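Local coordinates for DUF115 domain-containing protein (Magnetospirillum magneticum AMB-1, PDB 5MU5) that probably transfers a sugar onto flagellin as a glycosyltransferase of the Maf family, a modification involved in the formation of the bacterial flagellum, at residues L47-R52 with L157-S162; R179-I184 with R196-C201; S108-L113 with A615-E620; K95-N100 with M603-Y608. One frame throughout, in Å; residues are numbered along the deposited sequence.

Contact 1 of 4, residues L47-R52 with L157-S162; sequences LDVEFR and LYHSLS
Val49 straddles one corner of the His159 imidazole. Both of its methyls, CG1 and CG2, lie 3.8 Å from CD2 of His159, and CG1 is also 4.1 Å from NE2 of the same ring, so the fork of the valine closes round the CD2 corner while the two side chains cross obliquely. The valine presents both prongs because CG1 stands anti to its backbone N (chi1 -177°) and CG2 anti to its carbonyl carbon. A second, looser touch lies toward the start of the strand, where CD1 of Leu47 comes within 4.2 Å of the carbonyl O of Ser162 and 4.3 Å of its CB. No hydrogen bond crosses between 47-52 and 157-162; the packing is van der Waals. The strand, 47-51, is the central one of a small antiparallel sheet of three, flanked by strands 38-41 and 54-55, and the sheet packs on helix 154-160 and the residues after it in the N-terminal part of the Maf protein. Farther out, polar groups fix the pieces in place. The NE2 end of His159 is hydrogen-bonded to the hydroxyl of Ser37, which probably fixes the rotation of the ring that Val49 packs on. Behind Val49, its own N-H bonds to OD1 of Asp48 (2.7 Å), reaching it from the anti side, somewhat out of the carboxylate plane, and that carboxylate also takes the backbone N-H groups of Tyr57 and Gly58. Just past the helix, OG of Ser162 reaches the carbonyl of Ile7, bringing the N-terminal end of the modelled chain up to this corner.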
loop_
_atom_site.group_PDB
_atom_site.type_symbol
_atom_site.label_atom_id
_atom_site.label_comp_id
_atom_site.label_asym_id
_atom_site.label_seq_id
_atom_site.Cartn_x
_atom_site.Cartn_y
_atom_site.Cartn_z
ATOM N N LEU A 47 16.284 13.881 -37.955
ATOM C CA LEU A 47 15.136 13.036 -38.217
ATOM C C LEU A 47 13.953 13.615 -37.448
ATOM O O LEU A 47 14.120 14.117 -36.340
ATOM C CB LEU A 47 15.405 11.584 -37.821
ATOM C CG LEU A 47 16.332 10.812 -38.766
ATOM C CD1 LEU A 47 16.689 9.474 -38.140
ATOM C CD2 LEU A 47 15.693 10.611 -40.138
ATOM N N ASP A 48 12.770 13.553 -38.055
ATOM C CA ASP A 48 11.566 14.126 -37.476
ATOM C C ASP A 48 10.369 13.250 -37.830
ATOM O O ASP A 48 10.456 12.413 -38.723
ATOM C CB ASP A 48 11.372 15.560 -37.999
ATOM C CG ASP A 48 10.500 16.425 -37.080
ATOM O OD1 ASP A 48 9.830 15.888 -36.168
ATOM O OD2 ASP A 48 10.489 17.667 -37.247
ATOM N N VAL A 49 9.268 13.427 -37.105
ATOM C CA VAL A 49 8.023 12.695 -37.354
ATOM C C VAL A 49 6.951 13.635 -37.902
ATOM O O VAL A 49 6.527 14.574 -37.228
ATOM C CB VAL A 49 7.508 12.013 -36.085
ATOM C CG1 VAL A 49 6.259 11.205 -36.384
ATOM C CG2 VAL A 49 8.582 11.108 -35.507
ATOM N N GLU A 50 6.542 13.387 -39.144
ATOM C CA GLU A 50 5.548 14.203 -39.815
ATOM C C GLU A 50 4.234 13.443 -39.883
ATOM O O GLU A 50 4.215 12.225 -39.987
ATOM C CB GLU A 50 6.047 14.594 -41.208
ATOM C CG GLU A 50 5.113 15.503 -42.011
ATOM C CD GLU A 50 4.064 14.735 -42.803
ATOM O OE1 GLU A 50 4.407 13.683 -43.383
ATOM O OE2 GLU A 50 2.896 15.181 -42.856
ATOM N N PHE A 51 3.137 14.181 -39.795
ATOM C CA PHE A 51 1.798 13.612 -39.877
ATOM C C PHE A 51 0.811 14.716 -40.241
ATOM O O PHE A 51 0.585 15.639 -39.462
ATOM C CB PHE A 51 1.401 12.954 -38.550
ATOM C CG PHE A 51 0.029 12.339 -38.567
ATOM C CD1 PHE A 51 -0.278 11.322 -39.469
ATOM C CD2 PHE A 51 -0.949 12.753 -37.676
ATOM C CE1 PHE A 51 -1.533 10.738 -39.487
ATOM C CE2 PHE A 51 -2.211 12.176 -37.696
ATOM C CZ PHE A 51 -2.501 11.169 -38.602
ATOM N N ARG A 52 0.247 14.621 -41.442
ATOM C CA ARG A 52 -0.689 15.619 -41.950
ATOM C C ARG A 52 -0.076 17.017 -41.911
ATOM O O ARG A 52 -0.721 17.976 -41.497
ATOM C CB ARG A 52 -2.001 15.574 -41.164
ATOM C CG ARG A 52 -2.692 14.226 -41.218
ATOM C CD ARG A 52 -3.974 14.252 -40.408
ATOM N NE ARG A 52 -4.688 12.977 -40.467
ATOM C CZ ARG A 52 -5.599 12.575 -39.583
ATOM N NH1 ARG A 52 -5.920 13.327 -38.531
ATOM N NH2 ARG A 52 -6.185 11.394 -39.738
ATOM N N LEU A 157 7.746 5.554 -30.405
ATOM C CA LEU A 157 8.644 4.486 -29.980
ATOM C C LEU A 157 9.146 3.736 -31.213
ATOM O O LEU A 157 10.333 3.453 -31.335
ATOM C CB LEU A 157 7.936 3.511 -29.035
ATOM C CG LEU A 157 8.799 2.324 -28.606
ATOM C CD1 LEU A 157 9.976 2.781 -27.742
ATOM C CD2 LEU A 157 7.948 1.298 -27.869
ATOM N N TYR A 158 8.226 3.435 -32.123
ATOM C CA TYR A 158 8.557 2.714 -33.338
ATOM C C TYR A 158 9.601 3.454 -34.157
ATOM O O TYR A 158 10.577 2.860 -34.563
ATOM C CB TYR A 158 7.298 2.462 -34.169
ATOM C CG TYR A 158 7.569 1.766 -35.473
ATOM C CD1 TYR A 158 7.670 0.382 -35.530
ATOM C CD2 TYR A 158 7.733 2.488 -36.652
ATOM C CE1 TYR A 158 7.929 -0.257 -36.722
ATOM C CE2 TYR A 158 8.006 1.855 -37.852
ATOM C CZ TYR A 158 8.082 0.474 -37.877
ATOM O OH TYR A 158 8.336 -0.193 -39.051
ATOM N N HIS A 159 9.406 4.757 -34.379
ATOM C CA HIS A 159 10.384 5.566 -35.118
ATOM C C HIS A 159 11.672 5.753 -34.350
ATOM O O HIS A 159 12.702 5.962 -34.969
ATOM C CB HIS A 159 9.847 6.959 -35.436
ATOM C CG HIS A 159 8.702 6.962 -36.379
ATOM N ND1 HIS A 159 8.742 6.304 -37.586
ATOM C CD2 HIS A 159 7.488 7.558 -36.313
ATOM C CE1 HIS A 159 7.598 6.487 -38.224
ATOM N NE2 HIS A 159 6.822 7.251 -37.477
ATOM N N SER A 160 11.604 5.727 -33.009
ATOM C CA SER A 160 12.794 5.888 -32.145
ATOM C C SER A 160 13.834 4.777 -32.370
ATOM O O SER A 160 15.009 4.913 -31.961
ATOM C CB SER A 160 12.422 5.917 -30.658
ATOM O OG SER A 160 12.211 4.600 -30.170
ATOM N N LEU A 161 13.394 3.677 -32.997
ATOM C CA LEU A 161 14.305 2.606 -33.397
ATOM C C LEU A 161 15.360 3.117 -34.373
ATOM O O LEU A 161 16.441 2.550 -34.457
ATOM C CB LEU A 161 13.559 1.442 -34.048
ATOM C CG LEU A 161 12.552 0.691 -33.191
ATOM C CD1 LEU A 161 12.116 -0.557 -33.936
ATOM C CD2 LEU A 161 13.087 0.331 -31.819
ATOM N N SER A 162 15.038 4.178 -35.103
ATOM C CA SER A 162 15.994 4.800 -36.001
ATOM C C SER A 162 16.954 5.764 -35.315
ATOM O O SER A 162 17.979 6.111 -35.886
ATOM C CB SER A 162 15.257 5.553 -37.114
ATOM O OG SER A 162 14.503 4.650 -37.889
#

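Contact 2 of 4, residues R179-I184 with R196-C201; sequences RLNIII and RSAIRC
Asn181 lays its amide against the methyl of Ala198: ND2 of Asn181 is 3.6 Å from CB of Ala198, CG of the amide follows at 3.8 Å from the same methyl, and the asparagine CB stands 4.1 Å from it. CB, CG and ND2 all rest on that one methyl group, which lies about 3.6 Å above the amide plane, so the amide turns a face to it. With CG turned anti to its carbonyl carbon (chi1 -66°), Asn181 carries the amide out from the strand toward the helix. Two residues along the strand, Ile183 points the same way and adds a looser apolar touch, its CD1 lying 4.5 Å from the Ala198 CB. The small alanine is thus met by two residues of the same strand face, and its size is consistent with the close approach of the backbones, the CA atoms of Asn181 and Ala198 being 6.6 Å apart. Strand 180-183 is an outermost strand of a four-stranded parallel sheet, next to 146-150, and helix 188-202 follows it in the chain and packs on one face of that sheet, consistent with a Rossmann-like alpha/beta domain. The amide does not meet the helix through a hydrogen bond. Its ND2 instead donates to ND1 of His148 on the neighbouring strand, with a weak bond to the carbonyl of Leu178, so its N-H donors turn to the sheet side rather than the helix. Ala198 also rests on His148, and the same helix turns Ile199 toward helix 219-235, where it packs on Phe228 and Ile235.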
loop_
_atom_site.group_PDB
_atom_site.type_symbol
_atom_site.label_atom_id
_atom_site.label_comp_id
_atom_site.label_asym_id
_atom_site.label_seq_id
_atom_site.Cartn_x
_atom_site.Cartn_y
_atom_site.Cartn_z
ATOM N N ARG A 179 13.797 -2.577 -13.891
ATOM C CA ARG A 179 14.614 -1.351 -14.014
ATOM C C ARG A 179 14.322 -0.484 -15.254
ATOM O O ARG A 179 14.749 0.672 -15.300
ATOM C CB ARG A 179 16.096 -1.686 -13.967
ATOM C CG ARG A 179 16.548 -2.146 -12.595
ATOM C CD ARG A 179 18.016 -2.502 -12.620
ATOM N NE ARG A 179 18.735 -1.392 -13.199
ATOM C CZ ARG A 179 20.019 -1.385 -13.485
ATOM N NH1 ARG A 179 20.781 -2.421 -13.231
ATOM N NH2 ARG A 179 20.537 -0.307 -14.028
ATOM N N LEU A 180 13.636 -1.032 -16.259
ATOM C CA LEU A 180 13.239 -0.257 -17.428
ATOM C C LEU A 180 11.799 -0.564 -17.727
ATOM O O LEU A 180 11.438 -1.718 -17.930
ATOM C CB LEU A 180 14.059 -0.602 -18.653
ATOM C CG LEU A 180 13.682 0.143 -19.934
ATOM C CD1 LEU A 180 14.102 1.587 -19.875
ATOM C CD2 LEU A 180 14.349 -0.527 -21.131
ATOM N N ASN A 181 10.984 0.474 -17.757
ATOM C CA ASN A 181 9.564 0.352 -18.033
ATOM C C ASN A 181 9.211 1.298 -19.159
ATOM O O ASN A 181 9.652 2.442 -19.162
ATOM C CB ASN A 181 8.763 0.744 -16.794
ATOM C CG ASN A 181 8.968 -0.217 -15.656
ATOM O OD1 ASN A 181 8.404 -1.299 -15.648
ATOM N ND2 ASN A 181 9.798 0.156 -14.700
ATOM N N ILE A 182 8.459 0.808 -20.135
ATOM C CA ILE A 182 7.952 1.652 -21.200
ATOM C C ILE A 182 6.451 1.549 -21.112
ATOM O O ILE A 182 5.902 0.480 -21.216
ATOM C CB ILE A 182 8.456 1.207 -22.560
ATOM C CG1 ILE A 182 9.990 1.347 -22.580
ATOM C CG2 ILE A 182 7.805 2.041 -23.660
ATOM C CD1 ILE A 182 10.635 0.822 -23.839
ATOM N N ILE A 183 5.798 2.682 -20.907
ATOM C CA ILE A 183 4.384 2.725 -20.653
ATOM C C ILE A 183 3.726 3.383 -21.838
ATOM O O ILE A 183 3.940 4.552 -22.093
ATOM C CB ILE A 183 4.154 3.531 -19.362
ATOM C CG1 ILE A 183 4.779 2.791 -18.168
ATOM C CG2 ILE A 183 2.678 3.807 -19.139
ATOM C CD1 ILE A 183 5.067 3.681 -16.967
ATOM N N ILE A 184 2.952 2.604 -22.579
ATOM C CA ILE A 184 2.241 3.074 -23.753
ATOM C C ILE A 184 0.775 3.213 -23.375
ATOM O O ILE A 184 0.006 2.256 -23.471
ATOM C CB ILE A 184 2.370 2.063 -24.924
ATOM C CG1 ILE A 184 3.828 1.652 -25.149
ATOM C CG2 ILE A 184 1.794 2.664 -26.203
ATOM C CD1 ILE A 184 4.754 2.799 -25.480
ATOM N N ARG A 196 3.166 4.801 -11.021
ATOM C CA ARG A 196 3.206 4.443 -9.602
ATOM C C ARG A 196 3.680 3.021 -9.453
ATOM O O ARG A 196 4.543 2.737 -8.657
ATOM C CB ARG A 196 1.836 4.620 -8.922
ATOM C CG ARG A 196 1.430 6.077 -8.745
ATOM C CD ARG A 196 0.326 6.262 -7.716
ATOM N NE ARG A 196 -0.967 5.701 -8.126
ATOM C CZ ARG A 196 -1.955 6.377 -8.711
ATOM N NH1 ARG A 196 -1.826 7.652 -9.028
ATOM N NH2 ARG A 196 -3.084 5.755 -9.011
ATOM N N SER A 197 3.137 2.138 -10.264
ATOM C CA SER A 197 3.496 0.731 -10.219
ATOM C C SER A 197 4.957 0.486 -10.650
ATOM O O SER A 197 5.663 -0.362 -10.098
ATOM C CB SER A 197 2.531 -0.042 -11.105
ATOM O OG SER A 197 2.948 -1.378 -11.208
ATOM N N ALA A 198 5.411 1.234 -11.637
ATOM C CA ALA A 198 6.804 1.102 -12.107
ATOM C C ALA A 198 7.794 1.480 -11.009
ATOM O O ALA A 198 8.762 0.782 -10.796
ATOM C CB ALA A 198 7.020 1.978 -13.321
ATOM N N ILE A 199 7.509 2.565 -10.285
ATOM C CA ILE A 199 8.360 3.001 -9.178
ATOM C C ILE A 199 8.243 2.048 -7.995
ATOM O O ILE A 199 9.239 1.683 -7.353
ATOM C CB ILE A 199 7.990 4.412 -8.682
ATOM C CG1 ILE A 199 8.162 5.452 -9.782
ATOM C CG2 ILE A 199 8.861 4.798 -7.510
ATOM C CD1 ILE A 199 9.587 5.629 -10.256
ATOM N N ARG A 200 7.014 1.661 -7.708
ATOM C CA ARG A 200 6.723 0.817 -6.568
ATOM C C ARG A 200 7.383 -0.544 -6.661
ATOM O O ARG A 200 7.802 -1.093 -5.655
ATOM C CB ARG A 200 5.210 0.625 -6.432
ATOM C CG ARG A 200 4.803 -0.274 -5.270
ATOM C CD ARG A 200 3.316 -0.594 -5.254
ATOM N NE ARG A 200 2.494 0.613 -5.263
ATOM C CZ ARG A 200 1.683 1.006 -6.255
ATOM N NH1 ARG A 200 1.531 0.284 -7.378
ATOM N NH2 ARG A 200 0.992 2.139 -6.109
ATOM N N CYS A 201 7.442 -1.094 -7.869
ATOM C CA CYS A 201 7.979 -2.440 -8.086
ATOM C C CYS A 201 9.488 -2.503 -8.282
ATOM O O CYS A 201 10.107 -3.539 -8.083
ATOM C CB CYS A 201 7.317 -3.062 -9.307
ATOM S SG CYS A 201 5.603 -3.477 -8.974
#

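Contact 3 of 4, residues S108-L113 with A615-E620; sequences SGLSFL and ADRKAE
Two nitrogens of Arg617 converge on a single acceptor, the carbonyl O of Ser108. NH2 of Arg617 is 2.8 Å from that oxygen (N-H...O 159°) and NH1 of Arg617 is 3.2 Å from it, a more bent bond; the oxygen lies almost in the guanidinium plane, and both nitrogens come from one face of the carbonyl, NH2 well above its plane. The adjoining NE/NH2 edge is taken by Glu620: NE of Arg617 donates to OE2 of Glu620 at 2.9 Å, and NH2 of Arg617 to the syn lone pair of OE1 of Glu620 at 2.7 Å, a side-on salt bridge. Over one face of the guanidinium sits CD2 of Leu110, 3.6 Å from CZ of Arg617. The serine OG turns elsewhere, to the carbonyl of Ala105. Ser108 and Gly109 end helix 92-107 in a Schellman motif, and Arg617 is the N-cap residue of helix 618-646. With an alanine in place of Arg617, the Ser108 carbonyl would lose both donors and the Glu620 carboxylate would probably be left without its mate. A cation probably neutralised by Glu620 thus spends its end-on N-H groups on a backbone carbonyl at the C-terminal end of helix 92-107.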
loop_
_atom_site.group_PDB
_atom_site.type_symbol
_atom_site.label_atom_id
_atom_site.label_comp_id
_atom_site.label_asym_id
_atom_site.label_seq_id
_atom_site.Cartn_x
_atom_site.Cartn_y
_atom_site.Cartn_z
ATOM N N SER A 108 31.401 16.584 13.066
ATOM C CA SER A 108 32.636 16.513 12.291
ATOM C C SER A 108 32.825 17.681 11.329
ATOM O O SER A 108 33.836 17.744 10.639
ATOM C CB SER A 108 32.741 15.178 11.534
ATOM O OG SER A 108 31.891 15.154 10.405
ATOM N N GLY A 109 31.874 18.606 11.285
ATOM C CA GLY A 109 32.033 19.794 10.454
ATOM C C GLY A 109 31.280 19.744 9.140
ATOM O O GLY A 109 31.365 20.666 8.332
ATOM N N LEU A 110 30.526 18.676 8.931
ATOM C CA LEU A 110 29.721 18.545 7.742
ATOM C C LEU A 110 28.400 19.257 7.972
ATOM O O LEU A 110 27.940 19.386 9.114
ATOM C CB LEU A 110 29.456 17.072 7.436
ATOM C CG LEU A 110 30.691 16.187 7.351
ATOM C CD1 LEU A 110 30.249 14.753 7.083
ATOM C CD2 LEU A 110 31.647 16.661 6.278
ATOM N N SER A 111 27.807 19.735 6.882
ATOM C CA SER A 111 26.459 20.278 6.921
ATOM C C SER A 111 25.685 19.757 5.707
ATOM O O SER A 111 26.207 18.974 4.908
ATOM C CB SER A 111 26.493 21.792 6.936
ATOM O OG SER A 111 27.128 22.242 5.763
ATOM N N PHE A 112 24.440 20.186 5.578
ATOM C CA PHE A 112 23.550 19.641 4.565
ATOM C C PHE A 112 22.875 20.737 3.774
ATOM O O PHE A 112 22.263 21.609 4.338
ATOM C CB PHE A 112 22.527 18.741 5.240
ATOM C CG PHE A 112 23.157 17.560 5.921
ATOM C CD1 PHE A 112 23.525 16.442 5.185
ATOM C CD2 PHE A 112 23.465 17.601 7.264
ATOM C CE1 PHE A 112 24.147 15.365 5.783
ATOM C CE2 PHE A 112 24.082 16.516 7.874
ATOM C CZ PHE A 112 24.425 15.401 7.130
ATOM N N LEU A 113 23.031 20.702 2.456
ATOM C CA LEU A 113 22.352 21.629 1.591
ATOM C C LEU A 113 20.868 21.292 1.532
ATOM O O LEU A 113 20.458 20.154 1.748
ATOM C CB LEU A 113 22.903 21.516 0.182
ATOM C CG LEU A 113 24.381 21.744 -0.055
ATOM C CD1 LEU A 113 24.708 21.236 -1.446
ATOM C CD2 LEU A 113 24.745 23.218 0.101
ATOM N N ALA A 615 31.499 18.607 -0.356
ATOM C CA ALA A 615 31.381 17.469 -1.258
ATOM C C ALA A 615 32.598 16.524 -1.244
ATOM O O ALA A 615 32.433 15.309 -1.346
ATOM C CB ALA A 615 31.077 17.951 -2.680
ATOM N N ASP A 616 33.803 17.064 -1.099
ATOM C CA ASP A 616 35.004 16.219 -1.066
ATOM C C ASP A 616 35.159 15.422 0.233
ATOM O O ASP A 616 36.065 14.611 0.343
ATOM C CB ASP A 616 36.276 17.034 -1.353
ATOM C CG ASP A 616 36.543 18.114 -0.310
ATOM O OD1 ASP A 616 35.648 18.393 0.523
ATOM O OD2 ASP A 616 37.654 18.688 -0.335
ATOM N N ARG A 617 34.294 15.664 1.213
ATOM C CA ARG A 617 34.271 14.865 2.435
ATOM C C ARG A 617 33.053 13.913 2.458
ATOM O O ARG A 617 32.716 13.354 3.496
ATOM C CB ARG A 617 34.268 15.780 3.666
ATOM C CG ARG A 617 35.572 16.565 3.847
ATOM C CD ARG A 617 35.557 17.470 5.082
ATOM N NE ARG A 617 35.451 16.686 6.310
ATOM C CZ ARG A 617 35.041 17.147 7.493
ATOM N NH1 ARG A 617 34.708 18.407 7.666
ATOM N NH2 ARG A 617 34.968 16.324 8.525
ATOM N N LYS A 618 32.403 13.730 1.313
ATOM C CA LYS A 618 31.236 12.843 1.218
ATOM C C LYS A 618 31.531 11.414 1.715
ATOM O O LYS A 618 30.688 10.817 2.387
ATOM C CB LYS A 618 30.709 12.811 -0.228
ATOM C CG LYS A 618 29.424 12.024 -0.427
ATOM C CD LYS A 618 28.942 12.121 -1.869
ATOM C CE LYS A 618 27.808 11.147 -2.106
ATOM N NZ LYS A 618 27.331 11.134 -3.513
ATOM N N ALA A 619 32.714 10.885 1.399
ATOM C CA ALA A 619 33.124 9.530 1.825
ATOM C C ALA A 619 33.097 9.349 3.339
ATOM O O ALA A 619 32.808 8.247 3.819
ATOM C CB ALA A 619 34.506 9.173 1.280
ATOM N N GLU A 620 33.385 10.420 4.081
ATOM C CA GLU A 620 33.333 10.377 5.541
ATOM C C GLU A 620 31.911 10.137 5.982
ATOM O O GLU A 620 31.679 9.399 6.929
ATOM C CB GLU A 620 33.822 11.676 6.167
ATOM C CG GLU A 620 35.285 11.998 5.921
ATOM C CD GLU A 620 35.681 13.386 6.425
ATOM O OE1 GLU A 620 35.105 13.859 7.423
ATOM O OE2 GLU A 620 36.593 14.008 5.842
#

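Contact 4 of 4, residues K95-N100 with M603-Y608; sequences KRFLYN and MCYDYY
Leu98 drops its CD1 methyl between Cys604 and Tyr608, which lie one turn apart on the facing helix. That methyl is 3.5 Å from CE2 of Tyr608, where the two side chains cross at about a right angle, and 4.0 Å from CB of Cys604. The other branch, CD2 of Leu98, lies 4.2 Å from SG of Cys604, so the leucine fork sits over the cysteine with one prong turned to the tyrosine. CG swung anti to the backbone N (chi1 177°) sends the fork across to the second helix. Beside it, Phe97 pushes its far end at Tyr605: CZ of Phe97 comes to 3.7 Å from CD2 of Tyr605, meeting the tyrosine ring at its edge. The Tyr605 ring slants back toward the start of its helix and touches Leu571 and Leu575 of helix 568-579. Phe97 also touches Met632 of helix 618-646. The axes of the two short segments run in the same direction, approaching to 10.2 Å and crossing at -21°. Such near-parallel packing of largely apolar side chains is consistent with a helical bundle, in which helix 92-107 of the N-terminal region joins helices of the C-terminal Maf helical domain.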
loop_
_atom_site.group_PDB
_atom_site.type_symbol
_atom_site.label_atom_id
_atom_site.label_comp_id
_atom_site.label_asym_id
_atom_site.label_seq_id
_atom_site.Cartn_x
_atom_site.Cartn_y
_atom_site.Cartn_z
ATOM N N LYS A 95 14.572 6.405 13.858
ATOM C CA LYS A 95 14.739 7.690 14.502
ATOM C C LYS A 95 16.144 7.785 15.092
ATOM O O LYS A 95 16.850 8.769 14.886
ATOM C CB LYS A 95 13.680 7.837 15.588
ATOM C CG LYS A 95 13.547 9.227 16.176
ATOM C CD LYS A 95 12.816 9.179 17.514
ATOM C CE LYS A 95 12.795 10.542 18.185
ATOM N NZ LYS A 95 12.525 10.391 19.642
ATOM N N ARG A 96 16.540 6.745 15.814
ATOM C CA ARG A 96 17.862 6.651 16.426
ATOM C C ARG A 96 18.965 6.671 15.357
ATOM O O ARG A 96 19.983 7.337 15.490
ATOM C CB ARG A 96 17.971 5.340 17.211
ATOM C CG ARG A 96 19.184 5.246 18.106
ATOM C CD ARG A 96 18.910 6.038 19.377
ATOM N NE ARG A 96 20.113 6.596 19.968
ATOM C CZ ARG A 96 20.128 7.360 21.055
ATOM N NH1 ARG A 96 18.999 7.671 21.680
ATOM N NH2 ARG A 96 21.281 7.827 21.516
ATOM N N PHE A 97 18.758 5.901 14.306
ATOM C CA PHE A 97 19.704 5.838 13.220
ATOM C C PHE A 97 19.906 7.228 12.619
ATOM O O PHE A 97 21.044 7.665 12.418
ATOM C CB PHE A 97 19.217 4.855 12.140
ATOM C CG PHE A 97 20.011 4.908 10.864
ATOM C CD1 PHE A 97 21.293 4.387 10.802
ATOM C CD2 PHE A 97 19.473 5.465 9.722
ATOM C CE1 PHE A 97 22.025 4.424 9.623
ATOM C CE2 PHE A 97 20.193 5.517 8.544
ATOM C CZ PHE A 97 21.474 4.998 8.495
ATOM N N LEU A 98 18.795 7.886 12.301
ATOM C CA LEU A 98 18.837 9.175 11.627
ATOM C C LEU A 98 19.486 10.187 12.533
ATOM O O LEU A 98 20.362 10.939 12.121
ATOM C CB LEU A 98 17.434 9.656 11.236
ATOM C CG LEU A 98 17.363 11.051 10.589
ATOM C CD1 LEU A 98 18.242 11.126 9.354
ATOM C CD2 LEU A 98 15.938 11.411 10.212
ATOM N N TYR A 99 19.071 10.191 13.787
ATOM C CA TYR A 99 19.667 11.123 14.747
ATOM C C TYR A 99 21.198 10.948 14.775
ATOM O O TYR A 99 21.945 11.951 14.727
ATOM C CB TYR A 99 19.053 10.933 16.145
ATOM C CG TYR A 99 19.589 11.885 17.179
ATOM C CD1 TYR A 99 20.714 11.561 17.928
ATOM C CD2 TYR A 99 18.975 13.115 17.406
ATOM C CE1 TYR A 99 21.215 12.434 18.866
ATOM C CE2 TYR A 99 19.470 13.994 18.352
ATOM C CZ TYR A 99 20.593 13.645 19.074
ATOM O OH TYR A 99 21.107 14.499 20.021
ATOM N N ASN A 100 21.670 9.693 14.801
ATOM C CA ASN A 100 23.109 9.457 14.918
ATOM C C ASN A 100 23.914 9.863 13.713
ATOM O O ASN A 100 24.972 10.460 13.870
ATOM C CB ASN A 100 23.439 8.008 15.262
ATOM C CG ASN A 100 23.062 7.645 16.685
ATOM O OD1 ASN A 100 22.552 8.460 17.442
ATOM N ND2 ASN A 100 23.288 6.404 17.038
ATOM N N MET A 603 16.058 5.285 3.055
ATOM C CA MET A 603 15.471 6.499 2.547
ATOM C C MET A 603 16.105 7.714 3.211
ATOM O O MET A 603 16.392 8.724 2.528
ATOM C CB MET A 603 13.990 6.514 2.847
ATOM C CG MET A 603 13.285 7.668 2.174
ATOM S SD MET A 603 11.793 8.059 3.067
ATOM C CE MET A 603 12.571 8.965 4.407
ATOM N N CYS A 604 16.291 7.617 4.534
ATOM C CA CYS A 604 16.919 8.673 5.347
ATOM C C CYS A 604 18.355 8.935 4.923
ATOM O O CYS A 604 18.697 10.058 4.577
ATOM C CB CYS A 604 16.870 8.327 6.845
ATOM S SG CYS A 604 15.171 8.354 7.506
ATOM N N TYR A 605 19.199 7.912 4.894
ATOM C CA TYR A 605 20.564 8.187 4.496
ATOM C C TYR A 605 20.680 8.625 3.028
ATOM O O TYR A 605 21.503 9.459 2.701
ATOM C CB TYR A 605 21.522 7.054 4.860
ATOM C CG TYR A 605 21.408 5.745 4.129
ATOM C CD1 TYR A 605 21.792 5.612 2.787
ATOM C CD2 TYR A 605 21.004 4.605 4.817
ATOM C CE1 TYR A 605 21.717 4.384 2.149
ATOM C CE2 TYR A 605 20.943 3.377 4.189
ATOM C CZ TYR A 605 21.300 3.275 2.853
ATOM O OH TYR A 605 21.235 2.069 2.200
ATOM N N ASP A 606 19.824 8.109 2.162
ATOM C CA ASP A 606 19.891 8.444 0.751
ATOM C C ASP A 606 19.609 9.932 0.539
ATOM O O ASP A 606 20.242 10.592 -0.292
ATOM C CB ASP A 606 18.908 7.598 -0.054
ATOM C CG ASP A 606 18.807 8.055 -1.490
ATOM O OD1 ASP A 606 19.741 7.776 -2.293
ATOM O OD2 ASP A 606 17.789 8.731 -1.819
ATOM N N TYR A 607 18.655 10.452 1.300
ATOM C CA TYR A 607 18.304 11.842 1.227
ATOM C C TYR A 607 19.507 12.701 1.628
ATOM O O TYR A 607 19.876 13.644 0.921
ATOM C CB TYR A 607 17.098 12.150 2.129
ATOM C CG TYR A 607 16.695 13.605 2.087
ATOM C CD1 TYR A 607 15.793 14.069 1.142
ATOM C CD2 TYR A 607 17.251 14.516 2.968
ATOM C CE1 TYR A 607 15.444 15.413 1.087
ATOM C CE2 TYR A 607 16.910 15.851 2.930
ATOM C CZ TYR A 607 16.001 16.300 1.990
ATOM O OH TYR A 607 15.674 17.642 1.953
ATOM N N TYR A 608 20.132 12.366 2.748
ATOM C CA TYR A 608 21.203 13.221 3.267
ATOM C C TYR A 608 22.556 13.094 2.563
ATOM O O TYR A 608 23.266 14.102 2.443
ATOM C CB TYR A 608 21.311 13.100 4.790
ATOM C CG TYR A 608 20.110 13.722 5.495
ATOM C CD1 TYR A 608 19.959 15.099 5.546
ATOM C CD2 TYR A 608 19.127 12.933 6.100
ATOM C CE1 TYR A 608 18.873 15.680 6.187
ATOM C CE2 TYR A 608 18.040 13.504 6.731
ATOM C CZ TYR A 608 17.920 14.877 6.772
ATOM O OH TYR A 608 16.852 15.479 7.389
#

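Contacts 1 and 2 follow one another in the chain within the N-terminal Maf region. Their centres are 23 Å apart, and they meet where Leu157 packs on Ile182 and Ile184. Contacts 3 and 4 instead pair that region with the C-terminal helical bundle across some 500 residues; their centres lie 14 Å apart, and they touch at Phe112 and Tyr608. Helix 92-107 leads into strand 111-112, which pairs with strand 612-613, so both contacts use one continuous unit. Along the chain contact 2 lies between the two ends that contacts 3 and 4 bring together. The N-terminal region thus spans from contact 1, its centre 46 Å from those of contacts 3 and 4, to a bundle built with the C-terminal helices.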